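Matching sites in citrate synthase from Metallosphaera sedula, a protein that probably catalyses the condensation of acetyl-CoA with oxaloacetate and water to give citrate and CoA in the tricarboxylic acid cycle (PDB 6ABX (chain A, 1.70 Å), residues Leu175-Glu180 and Ala329-Ile334), and in its relative citrate synthase from Pyrobaculum aerophilum (PDB 2IBP (chain B, 1.60 Å), residues Leu210-Glu215 and Ala368-Val373). Structure 2 is superposed on structure 1 by the backbone atoms of these residues (RMSD 0.31 Å); each is numbered along its deposited sequence.

Structure 1 (6ABX); sequences LHMDHE and ASARVI. With FLC (citrate anion), chain C.
His176 O, in the loop between helices 163-174 and 183-192, is gripped by Arg332 of helix 324-343: Arg332 NE bonds to it at 2.9 Å, from above the carbonyl plane, and NH2 adds a weak bond at 3.4 Å. CG of Arg332 stands anti to its backbone N (chi1 176°), and bends at chi2 and chi3 bring the centre of one guanidinium face under the backbone N of His179. Arg332 NH1 and NH2 hydrogen-bond to citrate OG1 and OG2, each at 2.8 Å. His179 ND1 holds citrate OA2 in its ring plane at 2.9 Å; His179 NE2 bonds to Tyr256. Ala331 CB meets His176 CB at 3.7 Å. Met177 CE touches Ile334 CD1 at 3.7 Å, beside Phe43. This buried contact joins two oxaloacetate-binding residues, His179 and Arg332; Arg351 of the second subunit also bonds the citrate.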
loop_
_atom_site.group_PDB
_atom_site.type_symbol
_atom_site.label_atom_id
_atom_site.label_comp_id
_atom_site.label_asym_id
_atom_site.label_seq_id
_atom_site.Cartn_x
_atom_site.Cartn_y
_atom_site.Cartn_z
ATOM N N LEU A 175 17.898 2.937 14.905
ATOM C CA LEU A 175 17.088 4.074 15.279
ATOM C C LEU A 175 15.839 4.236 14.408
ATOM O O LEU A 175 14.916 4.904 14.885
ATOM C CB LEU A 175 17.881 5.375 15.210
ATOM C CG LEU A 175 18.992 5.513 16.250
ATOM C CD1 LEU A 175 19.766 6.813 16.079
ATOM C CD2 LEU A 175 18.433 5.443 17.640
ATOM N N HIS A 176 15.827 3.659 13.206
ATOM C CA HIS A 176 14.726 3.742 12.248
ATOM C C HIS A 176 13.831 2.491 12.193
ATOM O O HIS A 176 12.905 2.464 11.389
ATOM C CB HIS A 176 15.269 4.067 10.860
ATOM C CG HIS A 176 15.738 5.477 10.720
ATOM N ND1 HIS A 176 17.009 5.866 11.078
ATOM C CD2 HIS A 176 15.118 6.576 10.245
ATOM C CE1 HIS A 176 17.134 7.180 10.843
ATOM N NE2 HIS A 176 15.967 7.650 10.385
ATOM N N MET A 177 14.071 1.451 13.026
ATOM C CA MET A 177 13.433 0.177 12.800
ATOM C C MET A 177 11.942 0.241 13.133
ATOM O O MET A 177 11.179 -0.410 12.419
ATOM C CB MET A 177 14.081 -0.908 13.636
ATOM C CG MET A 177 15.392 -1.347 13.012
ATOM S SD MET A 177 16.185 -2.597 14.071
ATOM C CE MET A 177 17.602 -3.018 13.068
ATOM N N ASP A 178 11.542 1.042 14.130
ATOM C CA ASP A 178 10.120 1.130 14.399
ATOM C C ASP A 178 9.780 2.446 15.092
ATOM O O ASP A 178 10.582 2.956 15.847
ATOM C CB ASP A 178 9.576 0.010 15.292
ATOM C CG ASP A 178 8.056 -0.099 15.182
ATOM O OD1 ASP A 178 7.573 -0.331 14.047
ATOM O OD2 ASP A 178 7.355 0.167 16.196
ATOM N N HIS A 179 8.525 2.896 14.886
ATOM C CA HIS A 179 8.084 4.079 15.634
ATOM C C HIS A 179 6.575 3.991 15.897
ATOM O O HIS A 179 5.887 4.964 15.695
ATOM C CB HIS A 179 8.527 5.353 14.960
ATOM C CG HIS A 179 8.780 6.468 15.909
ATOM N ND1 HIS A 179 8.081 7.662 15.855
ATOM C CD2 HIS A 179 9.574 6.527 17.012
ATOM C CE1 HIS A 179 8.491 8.453 16.844
ATOM N NE2 HIS A 179 9.446 7.791 17.567
ATOM N N GLU A 180 6.093 2.789 16.222
ATOM C CA GLU A 180 4.684 2.599 16.610
ATOM C C GLU A 180 3.850 2.944 15.339
ATOM O O GLU A 180 4.114 2.491 14.187
ATOM C CB GLU A 180 4.497 3.373 17.940
ATOM C CG GLU A 180 3.561 2.710 18.990
ATOM C CD GLU A 180 3.336 3.323 20.386
ATOM O OE1 GLU A 180 4.099 4.228 20.803
ATOM O OE2 GLU A 180 2.371 2.861 21.133
ATOM N N ALA A 329 13.335 2.961 4.741
ATOM C CA ALA A 329 12.523 1.751 4.495
ATOM C C ALA A 329 13.306 0.494 4.842
ATOM O O ALA A 329 12.728 -0.450 5.380
ATOM C CB ALA A 329 12.058 1.701 3.057
ATOM N N SER A 330 14.631 0.482 4.563
ATOM C CA SER A 330 15.445 -0.711 4.755
ATOM C C SER A 330 15.435 -1.108 6.237
ATOM O O SER A 330 15.464 -2.267 6.549
ATOM C CB SER A 330 16.869 -0.532 4.247
ATOM O OG SER A 330 17.698 0.167 5.155
ATOM N N ALA A 331 15.326 -0.143 7.145
ATOM C CA ALA A 331 15.256 -0.423 8.580
ATOM C C ALA A 331 13.790 -0.609 9.018
ATOM O O ALA A 331 13.456 -1.544 9.797
ATOM C CB ALA A 331 15.864 0.756 9.340
ATOM N N ARG A 332 12.908 0.225 8.473
ATOM C CA ARG A 332 11.506 0.300 9.020
ATOM C C ARG A 332 10.702 -0.939 8.606
ATOM O O ARG A 332 9.682 -1.290 9.237
ATOM C CB ARG A 332 10.876 1.651 8.635
ATOM C CG ARG A 332 9.422 1.804 9.061
ATOM C CD ARG A 332 9.234 1.748 10.561
ATOM N NE ARG A 332 10.024 2.720 11.241
ATOM C CZ ARG A 332 9.698 4.017 11.425
ATOM N NH1 ARG A 332 8.536 4.497 10.944
ATOM N NH2 ARG A 332 10.576 4.814 12.011
ATOM N N VAL A 333 11.149 -1.677 7.570
ATOM C CA VAL A 333 10.519 -2.907 7.167
ATOM C C VAL A 333 10.463 -3.902 8.314
ATOM O O VAL A 333 9.492 -4.667 8.439
ATOM C CB VAL A 333 11.183 -3.510 5.933
ATOM C CG1 VAL A 333 12.606 -3.953 6.186
ATOM C CG2 VAL A 333 10.366 -4.645 5.372
ATOM N N ILE A 334 11.423 -3.832 9.221
ATOM C CA ILE A 334 11.400 -4.730 10.404
ATOM C C ILE A 334 10.188 -4.382 11.279
ATOM O O ILE A 334 9.403 -5.219 11.643
ATOM C CB ILE A 334 12.729 -4.644 11.161
ATOM C CG1 ILE A 334 13.901 -5.188 10.340
ATOM C CG2 ILE A 334 12.632 -5.381 12.475
ATOM C CD1 ILE A 334 15.245 -4.635 10.744
HETATM C CAC FLC C . 5.813 9.182 12.893
HETATM C CA FLC C . 6.729 9.859 11.920
HETATM C CB FLC C . 8.212 10.075 12.062
HETATM C CBC FLC C . 8.906 11.435 12.050
HETATM C CG FLC C . 9.170 9.189 11.621
HETATM C CGC FLC C . 8.725 7.804 11.821
HETATM O OA1 FLC C . 4.617 9.559 12.618
HETATM O OA2 FLC C . 6.168 8.264 13.751
HETATM O OB1 FLC C . 8.353 12.412 11.484
HETATM O OB2 FLC C . 10.084 11.589 12.485
HETATM O OG1 FLC C . 7.826 7.192 11.248
HETATM O OG2 FLC C . 9.490 7.328 12.558
HETATM O OHB FLC C . 8.406 9.801 13.502
HETATM O O HOH W 1 12.242 4.818 14.531
#

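Structure 2 (2IBP); sequences LHADHE and AMSRVV.
His211 O is gripped by Arg371: Arg371 NE bonds to it at 2.7 Å and NH2 at 2.9 Å, both from the same face of the carbonyl plane. CG of Arg371 stands anti to its backbone N (chi1 -177°), and bends at chi2 and chi3 bring the centre of one guanidinium face under the backbone N of His214. His214 NE2 bonds to Tyr292. Ser370 CB meets His211 CB at 3.8 Å, while Ser370 OG hydrogen-bonds to Leu208 O in helix 198-210. Ala212 CB touches Val373 CG1 at 3.8 Å, the valine methyl set between its backbone N and carbonyl carbon (chi1 68°), beside Ile69. His214 lies close to His289, a predicted active-site residue, consistent with a place in the oxaloacetate pocket, as in related citrate synthases.

Comparison
Met177(A) corresponds to Ala212(B) with the CB atoms in the same place, but CG, SD and CE of the methionine have no counterpart. Ile334(A) corresponds to Val373(B): CG1 and CD1 of the isoleucine have no counterpart, CG1 of the valine stands where the isoleucine has no atom, and the two CG2 atoms lie 1.2 Å apart after superposition. The two positions touch in both structures, in structure 1 through atoms as far out as Met177(A) CE and Ile334(A) CD1 (3.7 Å), in structure 2 through the shorter Ala212(B) and Val373(B). At Ala331(A) against Ser370(B) the CB atoms stand 0.9 Å apart after superposition, and OG of the serine brings a hydrogen bond to Leu208(B) O that alanine cannot make. Ser330(A) against Met369(B) is also exchanged, but neither side chain contacts the opposing segment or a ligand. The side chain of His176(A) is shifted within its rotamer relative to His211(B), CB atoms 0.8 Å apart after superposition, yet its CB still meets that of Ala331(A) or Ser370(B). The CA atoms that can be compared coincide, the side chains of Asp178(A) and His179(A) coincide within the error with those of Asp213(B) and His214(B), and the bond from Arg332(A) NE to His176(A) O recurs from Arg371(B) NE to His211(B) O. Citrate, bonded to His179(A) and Arg332(A), is modelled in structure 1 alone.

Structure 2 (2IBP)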
loop_
_atom_site.group_PDB
_atom_site.type_symbol
_atom_site.label_atom_id
_atom_site.label_comp_id
_atom_site.label_asym_id
_atom_site.label_seq_id
_atom_site.Cartn_x
_atom_site.Cartn_y
_atom_site.Cartn_z
ATOM N N LEU B 210 18.002 2.771 14.639
ATOM C CA LEU B 210 17.243 3.895 15.155
ATOM C C LEU B 210 15.898 4.102 14.515
ATOM O O LEU B 210 15.031 4.676 15.142
ATOM C CB LEU B 210 18.032 5.192 15.074
ATOM C CG LEU B 210 19.271 5.284 15.974
ATOM C CD1 LEU B 210 19.955 6.619 15.658
ATOM C CD2 LEU B 210 18.945 5.137 17.455
ATOM N N HIS B 211 15.720 3.639 13.284
ATOM C CA HIS B 211 14.460 3.865 12.583
ATOM C C HIS B 211 13.636 2.610 12.396
ATOM O O HIS B 211 12.629 2.634 11.692
ATOM C CB HIS B 211 14.761 4.532 11.239
ATOM C CG HIS B 211 15.384 5.890 11.394
ATOM N ND1 HIS B 211 16.714 6.058 11.715
ATOM C CD2 HIS B 211 14.846 7.135 11.340
ATOM C CE1 HIS B 211 16.965 7.349 11.879
ATOM N NE2 HIS B 211 15.852 8.026 11.635
ATOM N N ALA B 212 14.021 1.530 13.081
ATOM C CA ALA B 212 13.387 0.223 12.900
ATOM C C ALA B 212 11.888 0.184 13.172
ATOM O O ALA B 212 11.157 -0.554 12.489
ATOM C CB ALA B 212 14.111 -0.825 13.704
ATOM N N ASP B 213 11.439 0.919 14.186
ATOM C CA ASP B 213 9.999 1.034 14.440
ATOM C C ASP B 213 9.713 2.315 15.183
ATOM O O ASP B 213 10.579 2.836 15.894
ATOM C CB ASP B 213 9.425 -0.143 15.220
ATOM C CG ASP B 213 7.916 -0.250 15.042
ATOM O OD1 ASP B 213 7.475 -0.278 13.874
ATOM O OD2 ASP B 213 7.165 -0.254 16.045
ATOM N N HIS B 214 8.519 2.860 14.991
ATOM C CA HIS B 214 8.168 4.076 15.680
ATOM C C HIS B 214 6.659 4.205 15.692
ATOM O O HIS B 214 6.089 4.941 14.899
ATOM C CB HIS B 214 8.867 5.266 15.017
ATOM C CG HIS B 214 9.227 6.369 15.967
ATOM N ND1 HIS B 214 8.644 7.616 15.920
ATOM C CD2 HIS B 214 10.057 6.385 17.039
ATOM C CE1 HIS B 214 9.153 8.374 16.879
ATOM N NE2 HIS B 214 10.027 7.657 17.559
ATOM N N GLU B 215 6.047 3.362 16.522
ATOM C CA GLU B 215 4.601 3.288 16.660
ATOM C C GLU B 215 3.893 3.050 15.324
ATOM O O GLU B 215 4.311 2.158 14.594
ATOM C CB GLU B 215 4.062 4.442 17.500
ATOM C CG GLU B 215 4.614 4.320 18.939
ATOM C CD GLU B 215 4.090 5.341 19.924
ATOM O OE1 GLU B 215 3.564 6.405 19.518
ATOM O OE2 GLU B 215 4.274 5.089 21.130
ATOM N N ALA B 368 13.107 2.820 4.576
ATOM C CA ALA B 368 12.388 1.563 4.322
ATOM C C ALA B 368 13.240 0.345 4.719
ATOM O O ALA B 368 12.726 -0.645 5.252
ATOM C CB ALA B 368 11.987 1.461 2.827
ATOM N N MET B 369 14.532 0.386 4.410
ATOM C CA MET B 369 15.445 -0.697 4.812
ATOM C C MET B 369 15.446 -0.881 6.320
ATOM O O MET B 369 15.591 -1.998 6.809
ATOM C CB MET B 369 16.871 -0.410 4.345
ATOM C CG MET B 369 17.039 -0.624 2.868
ATOM S SD MET B 369 18.496 0.226 2.239
ATOM C CE MET B 369 19.689 -0.100 3.534
ATOM N N SER B 370 15.313 0.211 7.057
ATOM C CA SER B 370 15.241 0.139 8.491
ATOM C C SER B 370 13.871 -0.354 8.978
ATOM O O SER B 370 13.744 -1.351 9.711
ATOM C CB SER B 370 15.487 1.515 9.100
ATOM O OG SER B 370 15.309 1.465 10.488
ATOM N N ARG B 371 12.847 0.372 8.543
ATOM C CA ARG B 371 11.494 0.188 9.031
ATOM C C ARG B 371 10.796 -1.088 8.599
ATOM O O ARG B 371 9.827 -1.495 9.223
ATOM C CB ARG B 371 10.653 1.393 8.627
ATOM C CG ARG B 371 9.229 1.389 9.133
ATOM C CD ARG B 371 9.106 1.329 10.651
ATOM N NE ARG B 371 9.951 2.351 11.291
ATOM C CZ ARG B 371 9.558 3.594 11.560
ATOM N NH1 ARG B 371 8.291 3.962 11.417
ATOM N NH2 ARG B 371 10.414 4.470 12.053
ATOM N N VAL B 372 11.328 -1.746 7.580
ATOM C CA VAL B 372 10.698 -2.965 7.093
ATOM C C VAL B 372 10.529 -3.977 8.227
ATOM O O VAL B 372 9.511 -4.677 8.299
ATOM C CB VAL B 372 11.441 -3.565 5.903
ATOM C CG1 VAL B 372 12.882 -3.838 6.252
ATOM C CG2 VAL B 372 10.701 -4.814 5.395
ATOM N N VAL B 373 11.472 -4.017 9.168
ATOM C CA VAL B 373 11.304 -4.967 10.258
ATOM C C VAL B 373 10.111 -4.602 11.144
ATOM O O VAL B 373 9.371 -5.473 11.575
ATOM C CB VAL B 373 12.579 -5.204 11.086
ATOM C CG1 VAL B 373 12.993 -3.975 11.886
ATOM C CG2 VAL B 373 12.360 -6.414 12.011
#